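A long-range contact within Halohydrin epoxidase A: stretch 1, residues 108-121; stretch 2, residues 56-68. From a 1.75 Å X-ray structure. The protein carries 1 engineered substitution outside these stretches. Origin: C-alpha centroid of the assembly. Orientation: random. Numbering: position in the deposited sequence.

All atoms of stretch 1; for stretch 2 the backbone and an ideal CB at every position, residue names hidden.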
ATOM      1  N   ILE C 108       0.577  14.262  18.040  1.00 20.70           N
ATOM      2  CA  ILE C 108      -0.339  15.202  18.682  1.00 21.51           C
ATOM      3  C   ILE C 108       0.001  16.638  18.298  1.00 21.95           C
ATOM      4  O   ILE C 108      -0.882  17.416  17.911  1.00 24.42           O
ATOM      5  CB  ILE C 108      -0.337  15.003  20.203  1.00 20.38           C
ATOM      6  CG1 ILE C 108      -0.753  13.578  20.557  1.00 18.05           C
ATOM      7  CG2 ILE C 108      -1.298  15.999  20.860  1.00 25.76           C
ATOM      8  CD1 ILE C 108      -2.206  13.261  20.263  1.00 21.54           C
ATOM      9  N   PHE C 109       1.279  17.013  18.398  1.00 19.61           N
ATOM     10  CA  PHE C 109       1.710  18.353  18.002  1.00 23.25           C
ATOM     11  C   PHE C 109       1.240  18.738  16.604  1.00 22.37           C
ATOM     12  O   PHE C 109       0.653  19.822  16.458  1.00 24.77           O
ATOM     13  CB  PHE C 109       3.240  18.444  18.150  1.00 26.06           C
ATOM     14  CG  PHE C 109       3.805  19.832  18.011  1.00 25.36           C
ATOM     15  CD1 PHE C 109       3.958  20.424  16.764  1.00 24.41           C
ATOM     16  CD2 PHE C 109       4.238  20.527  19.132  1.00 26.09           C
ATOM     17  CE1 PHE C 109       4.500  21.684  16.642  1.00 24.25           C
ATOM     18  CE2 PHE C 109       4.787  21.785  19.011  1.00 28.45           C
ATOM     19  CZ  PHE C 109       4.917  22.365  17.765  1.00 24.16           C
ATOM     20  N   PRO C 110       1.440  17.932  15.552  1.00 25.27           N
ATOM     21  CA  PRO C 110       0.927  18.350  14.239  1.00 20.06           C
ATOM     22  C   PRO C 110      -0.598  18.410  14.166  1.00 17.21           C
ATOM     23  O   PRO C 110      -1.128  19.269  13.455  1.00 22.20           O
ATOM     24  CB  PRO C 110       1.507  17.303  13.273  1.00 22.91           C
ATOM     25  CG  PRO C 110       1.921  16.142  14.144  1.00 23.89           C
ATOM     26  CD  PRO C 110       2.303  16.736  15.456  1.00 21.41           C
ATOM     27  N   ILE C 111      -1.325  17.553  14.889  1.00 21.72           N
ATOM     28  CA  ILE C 111      -2.788  17.628  14.868  1.00 19.31           C
ATOM     29  C   ILE C 111      -3.271  18.948  15.470  1.00 22.29           C
ATOM     30  O   ILE C 111      -4.142  19.624  14.913  1.00 20.69           O
ATOM     31  CB  ILE C 111      -3.399  16.421  15.599  1.00 23.48           C
ATOM     32  CG1 ILE C 111      -3.365  15.189  14.694  1.00 18.40           C
ATOM     33  CG2 ILE C 111      -4.835  16.725  16.025  1.00 18.68           C
ATOM     34  CD1 ILE C 111      -3.745  13.907  15.402  1.00 25.66           C
ATOM     35  N   LEU C 112      -2.717  19.328  16.624  1.00 20.34           N
ATOM     36  CA  LEU C 112      -3.106  20.590  17.251  1.00 23.66           C
ATOM     37  C   LEU C 112      -2.745  21.777  16.370  1.00 23.21           C
ATOM     38  O   LEU C 112      -3.493  22.759  16.306  1.00 24.48           O
ATOM     39  CB  LEU C 112      -2.449  20.735  18.630  1.00 23.56           C
ATOM     40  CG  LEU C 112      -2.895  19.770  19.731  1.00 24.13           C
ATOM     41  CD1 LEU C 112      -2.212  20.109  21.044  1.00 26.64           C
ATOM     42  CD2 LEU C 112      -4.408  19.767  19.891  1.00 25.29           C
ATOM     43  N   LEU C 113      -1.591  21.715  15.697  1.00 24.41           N
ATOM     44  CA  LEU C 113      -1.226  22.766  14.752  1.00 19.38           C
ATOM     45  C   LEU C 113      -2.220  22.831  13.600  1.00 24.14           C
ATOM     46  O   LEU C 113      -2.753  23.900  13.287  1.00 23.77           O
ATOM     47  CB  LEU C 113       0.185  22.532  14.220  1.00 22.24           C
ATOM     48  CG  LEU C 113       0.623  23.405  13.038  1.00 19.17           C
ATOM     49  CD1 LEU C 113       0.630  24.873  13.443  1.00 21.32           C
ATOM     50  CD2 LEU C 113       2.006  23.003  12.570  1.00 22.32           C
ATOM     51  N   LEU C 114      -2.481  21.688  12.952  1.00 21.86           N
ATOM     52  CA  LEU C 114      -3.447  21.665  11.853  1.00 22.91           C
ATOM     53  C   LEU C 114      -4.826  22.146  12.305  1.00 21.05           C
ATOM     54  O   LEU C 114      -5.483  22.909  11.588  1.00 20.22           O
ATOM     55  CB  LEU C 114      -3.537  20.254  11.256  1.00 20.75           C
ATOM     56  CG  LEU C 114      -4.576  20.038  10.152  1.00 23.17           C
ATOM     57  CD1 LEU C 114      -4.256  20.859   8.908  1.00 17.08           C
ATOM     58  CD2 LEU C 114      -4.716  18.555   9.809  1.00 20.32           C
ATOM     59  N   GLN C 115      -5.280  21.705  13.487  1.00 20.41           N
ATOM     60  CA  GLN C 115      -6.599  22.106  13.982  1.00 23.16           C
ATOM     61  C   GLN C 115      -6.703  23.620  14.058  1.00 22.86           C
ATOM     62  O   GLN C 115      -7.689  24.212  13.603  1.00 24.06           O
ATOM     63  CB  GLN C 115      -6.872  21.480  15.359  1.00 21.64           C
ATOM     64  CG  GLN C 115      -8.198  21.901  16.004  1.00 23.13           C
ATOM     65  CD  GLN C 115      -8.427  21.317  17.404  1.00 23.87           C
ATOM     66  OE1 GLN C 115      -7.593  21.466  18.299  1.00 23.99           O
ATOM     67  NE2 GLN C 115      -9.582  20.664  17.598  1.00 22.59           N
ATOM     68  N   SER C 116      -5.679  24.262  14.634  1.00 22.98           N
ATOM     69  CA  SER C 116      -5.653  25.715  14.776  1.00 22.50           C
ATOM     70  C   SER C 116      -5.568  26.427  13.434  1.00 22.83           C
ATOM     71  O   SER C 116      -5.942  27.596  13.343  1.00 26.14           O
ATOM     72  CB  SER C 116      -4.461  26.134  15.649  1.00 21.39           C
ATOM     73  OG  SER C 116      -3.239  26.037  14.927  1.00 23.58           O
ATOM     74  N   ALA C 117      -5.097  25.752  12.389  1.00 24.33           N
ATOM     75  CA  ALA C 117      -4.853  26.408  11.108  1.00 18.77           C
ATOM     76  C   ALA C 117      -6.064  26.404  10.178  1.00 20.18           C
ATOM     77  O   ALA C 117      -6.129  27.242   9.272  1.00 23.78           O
ATOM     78  CB  ALA C 117      -3.671  25.733  10.398  1.00 24.89           C
ATOM     79  N   ILE C 118      -7.024  25.497  10.388  1.00 18.38           N
ATOM     80  CA  ILE C 118      -8.086  25.287   9.398  1.00 19.28           C
ATOM     81  C   ILE C 118      -8.912  26.557   9.215  1.00 23.04           C
ATOM     82  O   ILE C 118      -9.120  27.028   8.090  1.00 22.59           O
ATOM     83  CB  ILE C 118      -8.970  24.087   9.796  1.00 23.17           C
ATOM     84  CG1 ILE C 118      -8.179  22.776   9.714  1.00 26.01           C
ATOM     85  CG2 ILE C 118     -10.213  24.001   8.911  1.00 21.28           C
ATOM     86  CD1 ILE C 118      -8.931  21.561  10.276  1.00 22.26           C
ATOM     87  N   ALA C 119      -9.381  27.139  10.314  1.00 21.88           N
ATOM     88  CA  ALA C 119     -10.275  28.288  10.174  1.00 24.76           C
ATOM     89  C   ALA C 119      -9.591  29.458   9.481  1.00 23.74           C
ATOM     90  O   ALA C 119     -10.133  29.945   8.472  1.00 21.68           O
ATOM     91  CB  ALA C 119     -10.850  28.679  11.542  1.00 24.99           C
ATOM     92  N   PRO C 120      -8.411  29.933   9.916  1.00 20.83           N
ATOM     93  CA  PRO C 120      -7.798  31.066   9.209  1.00 19.81           C
ATOM     94  C   PRO C 120      -7.377  30.724   7.797  1.00 21.37           C
ATOM     95  O   PRO C 120      -7.462  31.585   6.914  1.00 22.82           O
ATOM     96  CB  PRO C 120      -6.590  31.434  10.085  1.00 23.53           C
ATOM     97  CG  PRO C 120      -6.308  30.221  10.891  1.00 27.49           C
ATOM     98  CD  PRO C 120      -7.648  29.579  11.128  1.00 23.54           C
ATOM     99  N   LEU C 121      -6.922  29.496   7.554  1.00 23.45           N
ATOM    100  CA  LEU C 121      -6.545  29.115   6.194  1.00 22.02           C
ATOM    101  C   LEU C 121      -7.763  29.054   5.271  1.00 21.57           C
ATOM    102  O   LEU C 121      -7.680  29.435   4.099  1.00 23.52           O
ATOM    103  CB  LEU C 121      -5.812  27.772   6.224  1.00 21.91           C
ATOM    104  CG  LEU C 121      -4.283  27.814   6.173  1.00 25.93           C
ATOM    105  CD1 LEU C 121      -3.715  28.743   7.199  1.00 22.08           C
ATOM    106  CD2 LEU C 121      -3.712  26.414   6.352  1.00 18.95           C
ATOM    107  N   UNK C  56       6.722  31.761  20.266  1.00 32.07           N
ATOM    108  CA  UNK C  56       5.693  30.841  20.738  1.00 33.44           C
ATOM    109  C   UNK C  56       6.146  29.398  20.590  1.00 29.97           C
ATOM    110  O   UNK C  56       6.741  29.017  19.579  1.00 29.82           O
ATOM    111  CB  UNK C  56       4.385  31.063  19.976  1.00 33.44           C
ATOM    112  N   UNK C  57       5.859  28.599  21.617  1.00 32.39           N
ATOM    113  CA  UNK C  57       6.230  27.194  21.657  1.00 32.15           C
ATOM    114  C   UNK C  57       5.041  26.255  21.586  1.00 33.93           C
ATOM    115  O   UNK C  57       5.231  25.064  21.318  1.00 32.99           O
ATOM    116  CB  UNK C  57       7.027  26.908  22.931  1.00 32.15           C
ATOM    117  N   UNK C  58       3.802  26.768  21.823  1.00 35.92           N
ATOM    118  CA  UNK C  58       2.702  25.817  21.782  1.00 35.18           C
ATOM    119  C   UNK C  58       2.197  25.659  20.351  1.00 30.57           C
ATOM    120  O   UNK C  58       2.099  26.642  19.613  1.00 28.96           O
ATOM    121  CB  UNK C  58       1.567  26.265  22.706  1.00 35.18           C
ATOM    122  N   UNK C  59       1.904  24.429  19.925  1.00 27.57           N
ATOM    123  CA  UNK C  59       1.517  24.235  18.524  1.00 27.51           C
ATOM    124  C   UNK C  59       0.240  24.964  18.155  1.00 27.88           C
ATOM    125  O   UNK C  59       0.133  25.461  17.032  1.00 24.10           O
ATOM    126  CB  UNK C  59       1.348  22.743  18.231  1.00 27.51           C
ATOM    127  N   UNK C  60      -0.727  25.059  19.074  1.00 28.74           N
ATOM    128  CA  UNK C  60      -1.998  25.710  18.768  1.00 28.57           C
ATOM    129  C   UNK C  60      -1.873  27.219  18.639  1.00 30.65           C
ATOM    130  O   UNK C  60      -2.828  27.864  18.195  1.00 27.92           O
ATOM    131  CB  UNK C  60      -3.027  25.375  19.850  1.00 28.57           C
ATOM    132  N   UNK C  61      -0.735  27.798  19.021  1.00 30.33           N
ATOM    133  CA  UNK C  61      -0.566  29.243  18.972  1.00 33.37           C
ATOM    134  C   UNK C  61       0.327  29.715  17.835  1.00 28.63           C
ATOM    135  O   UNK C  61       0.405  30.925  17.594  1.00 30.24           O
ATOM    136  CB  UNK C  61       0.007  29.736  20.302  1.00 33.37           C
ATOM    137  N   UNK C  62       0.969  28.800  17.104  1.00 28.42           N
ATOM    138  CA  UNK C  62       1.908  29.206  16.062  1.00 24.74           C
ATOM    139  C   UNK C  62       1.229  29.940  14.917  1.00 25.46           C
ATOM    140  O   UNK C  62       1.837  30.825  14.305  1.00 24.85           O
ATOM    141  CB  UNK C  62       2.646  27.981  15.518  1.00 24.74           C
ATOM    142  N   UNK C  63      -0.007  29.574  14.582  1.00 26.10           N
ATOM    143  CA  UNK C  63      -0.641  30.199  13.426  1.00 27.49           C
ATOM    144  C   UNK C  63      -0.974  31.656  13.732  1.00 27.41           C
ATOM    145  O   UNK C  63      -0.677  32.552  12.937  1.00 24.86           O
ATOM    146  CB  UNK C  63      -1.904  29.435  13.024  1.00 27.49           C
ATOM    147  N   UNK C  64      -1.572  31.914  14.897  1.00 26.82           N
ATOM    148  CA  UNK C  64      -1.894  33.296  15.255  1.00 29.85           C
ATOM    149  C   UNK C  64      -0.625  34.137  15.375  1.00 30.80           C
ATOM    150  O   UNK C  64      -0.585  35.281  14.909  1.00 31.18           O
ATOM    151  CB  UNK C  64      -2.680  33.339  16.567  1.00 29.85           C
ATOM    152  N   UNK C  65       0.435  33.571  15.959  1.00 28.95           N
ATOM    153  CA  UNK C  65       1.707  34.288  16.034  1.00 29.16           C
ATOM    154  C   UNK C  65       2.265  34.582  14.648  1.00 29.31           C
ATOM    155  O   UNK C  65       2.785  35.678  14.399  1.00 29.50           O
ATOM    156  CB  UNK C  65       2.724  33.481  16.844  1.00 29.16           C
ATOM    157  N   UNK C  66       2.180  33.614  13.731  1.00 29.35           N
ATOM    158  CA  UNK C  66       2.601  33.867  12.358  1.00 23.74           C
ATOM    159  C   UNK C  66       1.798  35.005  11.744  1.00 29.51           C
ATOM    160  O   UNK C  66       2.339  35.823  10.989  1.00 27.12           O
ATOM    161  CB  UNK C  66       2.454  32.601  11.512  1.00 23.74           C
ATOM    162  N   UNK C  67       0.503  35.073  12.060  1.00 29.70           N
ATOM    163  CA  UNK C  67      -0.366  36.062  11.434  1.00 29.76           C
ATOM    164  C   UNK C  67      -0.115  37.467  11.961  1.00 33.03           C
ATOM    165  O   UNK C  67      -0.617  38.431  11.366  1.00 30.65           O
ATOM    166  CB  UNK C  67      -1.832  35.683  11.653  1.00 29.76           C
ATOM    167  N   UNK C  68       0.655  37.611  13.043  1.00 32.17           N
ATOM    168  CA  UNK C  68       1.130  38.933  13.439  1.00 34.40           C
ATOM    169  C   UNK C  68       2.138  39.506  12.451  1.00 35.46           C
ATOM    170  O   UNK C  68       2.501  40.678  12.583  1.00 34.62           O
ATOM    171  CB  UNK C  68       1.756  38.867  14.834  1.00 34.40           C
TER

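Stretch 1 is a helix that offers one stripe to its partner: Phe109, Leu112, Leu113, Ser116, Ala117 and Pro120. Stretch 2 meets it first as a loop, then as a helix whose axis runs at 47° to it, 9.5 Å away at closest approach.

Position 56, extended at phi/psi -65/138, finds nothing of stretch 1 near its CB, so almost any residue would suit; it is Glu56. At 57 the CB points away and only the backbone approaches, its O lying 4.0 Å from Phe109 CE2 at the edge of the ring. Polar side chains fit such a place, and Gln57 fills it. Position 58 also points away, and a long polar chain costs nothing here: Lys58.

Position 59 is the tightest. The CA atoms of 59 and Leu113 are 4.9 Å apart, and the ideal CB lies 3.5 Å from Phe109 O and 4.3 Å from Leu112 CB. A large side chain would have little room, whereas alanine, proline or another compact residue would suit; the phi of -63° permits proline. The residue is Pro59. Its CB sits over one face of the Phe109 ring, 3.5 Å from the centroid and 5° off the normal, a CH-pi contact, while its CG reaches Leu112 CB at 4.0 Å.

At 60 the CB points sideways, with its ideal CB 4.5 Å from Ser116 CB and 4.4 Å from Leu112 O, and room further out. A flexible chain with an aliphatic stem and a polar end would serve, as would a small polar one. Glu60 takes the place, and its OE2 comes to 4.1 Å from Leu112 CD1 without finding a charged partner on stretch 1. Position 61 points away and tolerates anything long and polar: Arg61.

At 62, within the helix, the CB points toward stretch 1, 4.2 Å from Leu113 CD1. Leucine, isoleucine or methionine could reach the aromatic ring nearby. Leu62 does so, with CD1 4.2 Å from Phe109 CZ.

Position 63 faces a hollow lined by Leu113, Ser116, Ala117 and Pro120, with its ideal CB 4.1 Å from Ser116 OG. The hollow is shallow, so a modest apolar residue such as valine, alanine or perhaps isoleucine is called for. Val63 is the knob: CG2 lies 3.8 Å from Ala117 CB and 3.9 Å from Leu113 CD1, and CG1 is 3.8 Å from Pro120 CG. Beside it, water 1 supplies the polar link that no direct hydrogen bond provides, donating to Pro59 O (2.6 Å) and Ser116 OG (2.5 Å) and accepting from Val63 N (2.8 Å).

Positions 64, 65 and 66 have no stretch 1 atom near their CB atoms, leaving helix-compatible residues free: Asp64, Ala65 and Thr66, whose OG1 donates to Leu62 O at 2.6 Å.

Position 67 points toward stretch 1 from a distance, so a longer apolar chain is needed to touch Pro120. Leu67 reaches it, CD2 to Pro120 CB at 4.2 Å. Position 68 lies out of reach and takes a polar residue, Gln68.

Stretch 2 56-68: EQKPERLVDATLQ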
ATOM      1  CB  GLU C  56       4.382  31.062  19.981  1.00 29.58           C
ATOM      2  CG  GLU C  56       3.588  32.265  20.502  1.00 39.35           C
ATOM      3  CD  GLU C  56       4.156  33.614  20.033  1.00 44.73           C
ATOM      4  OE1 GLU C  56       3.571  34.669  20.410  1.00 51.87           O
ATOM      5  OE2 GLU C  56       5.170  33.598  19.291  1.00 40.89           O
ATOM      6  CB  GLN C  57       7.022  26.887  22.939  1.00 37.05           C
ATOM      7  CG  GLN C  57       8.354  27.611  23.006  1.00 32.49           C
ATOM      8  CD  GLN C  57       9.240  27.241  21.840  1.00 34.19           C
ATOM      9  OE1 GLN C  57       9.494  26.060  21.595  1.00 29.99           O
ATOM     10  NE2 GLN C  57       9.688  28.242  21.092  1.00 34.45           N
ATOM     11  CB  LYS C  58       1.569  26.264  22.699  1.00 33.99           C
ATOM     12  CG  LYS C  58       1.911  26.097  24.173  1.00 37.49           C
ATOM     13  CD  LYS C  58       0.796  26.595  25.076  1.00 44.26           C
ATOM     14  CE  LYS C  58       1.216  26.525  26.533  1.00 45.53           C
ATOM     15  NZ  LYS C  58       0.404  27.430  27.398  1.00 50.41           N
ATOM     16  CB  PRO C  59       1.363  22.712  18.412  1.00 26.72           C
ATOM     17  CG  PRO C  59       1.069  22.261  19.803  1.00 28.66           C
ATOM     18  CD  PRO C  59       1.841  23.179  20.705  1.00 30.49           C
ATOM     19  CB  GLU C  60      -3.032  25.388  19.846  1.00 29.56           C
ATOM     20  CG  GLU C  60      -2.636  25.888  21.228  1.00 33.26           C
ATOM     21  CD  GLU C  60      -2.079  24.795  22.126  1.00 40.29           C
ATOM     22  OE1 GLU C  60      -2.547  24.682  23.280  1.00 44.38           O
ATOM     23  OE2 GLU C  60      -1.182  24.043  21.686  1.00 33.39           O
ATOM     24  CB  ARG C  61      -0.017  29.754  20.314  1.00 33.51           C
ATOM     25  CG  ARG C  61      -1.037  29.664  21.445  1.00 38.23           C
ATOM     26  CD  ARG C  61      -0.406  29.803  22.818  1.00 46.10           C
ATOM     27  NE  ARG C  61      -1.414  29.730  23.875  1.00 49.35           N
ATOM     28  CZ  ARG C  61      -1.263  30.243  25.094  1.00 56.39           C
ATOM     29  NH1 ARG C  61      -0.138  30.867  25.424  1.00 52.86           N
ATOM     30  NH2 ARG C  61      -2.239  30.126  25.986  1.00 55.36           N
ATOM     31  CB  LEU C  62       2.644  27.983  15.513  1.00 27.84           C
ATOM     32  CG  LEU C  62       3.520  27.269  16.531  1.00 25.66           C
ATOM     33  CD1 LEU C  62       4.168  26.076  15.866  1.00 25.60           C
ATOM     34  CD2 LEU C  62       4.568  28.238  17.105  1.00 28.89           C
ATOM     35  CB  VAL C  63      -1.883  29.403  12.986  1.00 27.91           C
ATOM     36  CG1 VAL C  63      -2.677  30.183  11.956  1.00 29.36           C
ATOM     37  CG2 VAL C  63      -1.467  28.049  12.409  1.00 23.27           C
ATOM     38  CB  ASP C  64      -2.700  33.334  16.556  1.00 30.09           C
ATOM     39  CG  ASP C  64      -4.170  32.960  16.357  1.00 40.28           C
ATOM     40  OD1 ASP C  64      -4.692  33.094  15.229  1.00 37.59           O
ATOM     41  OD2 ASP C  64      -4.811  32.534  17.347  1.00 49.20           O
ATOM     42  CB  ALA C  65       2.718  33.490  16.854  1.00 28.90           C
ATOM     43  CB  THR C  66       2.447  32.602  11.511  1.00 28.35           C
ATOM     44  OG1 THR C  66       3.150  31.527  12.144  1.00 29.09           O
ATOM     45  CG2 THR C  66       3.010  32.823  10.116  1.00 21.01           C
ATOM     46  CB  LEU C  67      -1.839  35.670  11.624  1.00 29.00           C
ATOM     47  CG  LEU C  67      -2.601  34.996  10.467  1.00 33.16           C
ATOM     48  CD1 LEU C  67      -1.836  34.971   9.148  1.00 31.97           C
ATOM     49  CD2 LEU C  67      -3.052  33.605  10.851  1.00 31.80           C
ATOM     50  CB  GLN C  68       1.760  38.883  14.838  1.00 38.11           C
ATOM     51  CG  GLN C  68       0.783  38.639  15.992  1.00 40.70           C
ATOM     52  CD  GLN C  68      -0.062  39.867  16.350  1.00 52.07           C
ATOM     53  OE1 GLN C  68      -0.633  40.533  15.478  1.00 54.14           O
ATOM     54  NE2 GLN C  68      -0.131  40.175  17.641  1.00 53.52           N
TER
HETATM   55  O   HOH W   1      -1.155  27.236  15.576  1.00 25.51           O
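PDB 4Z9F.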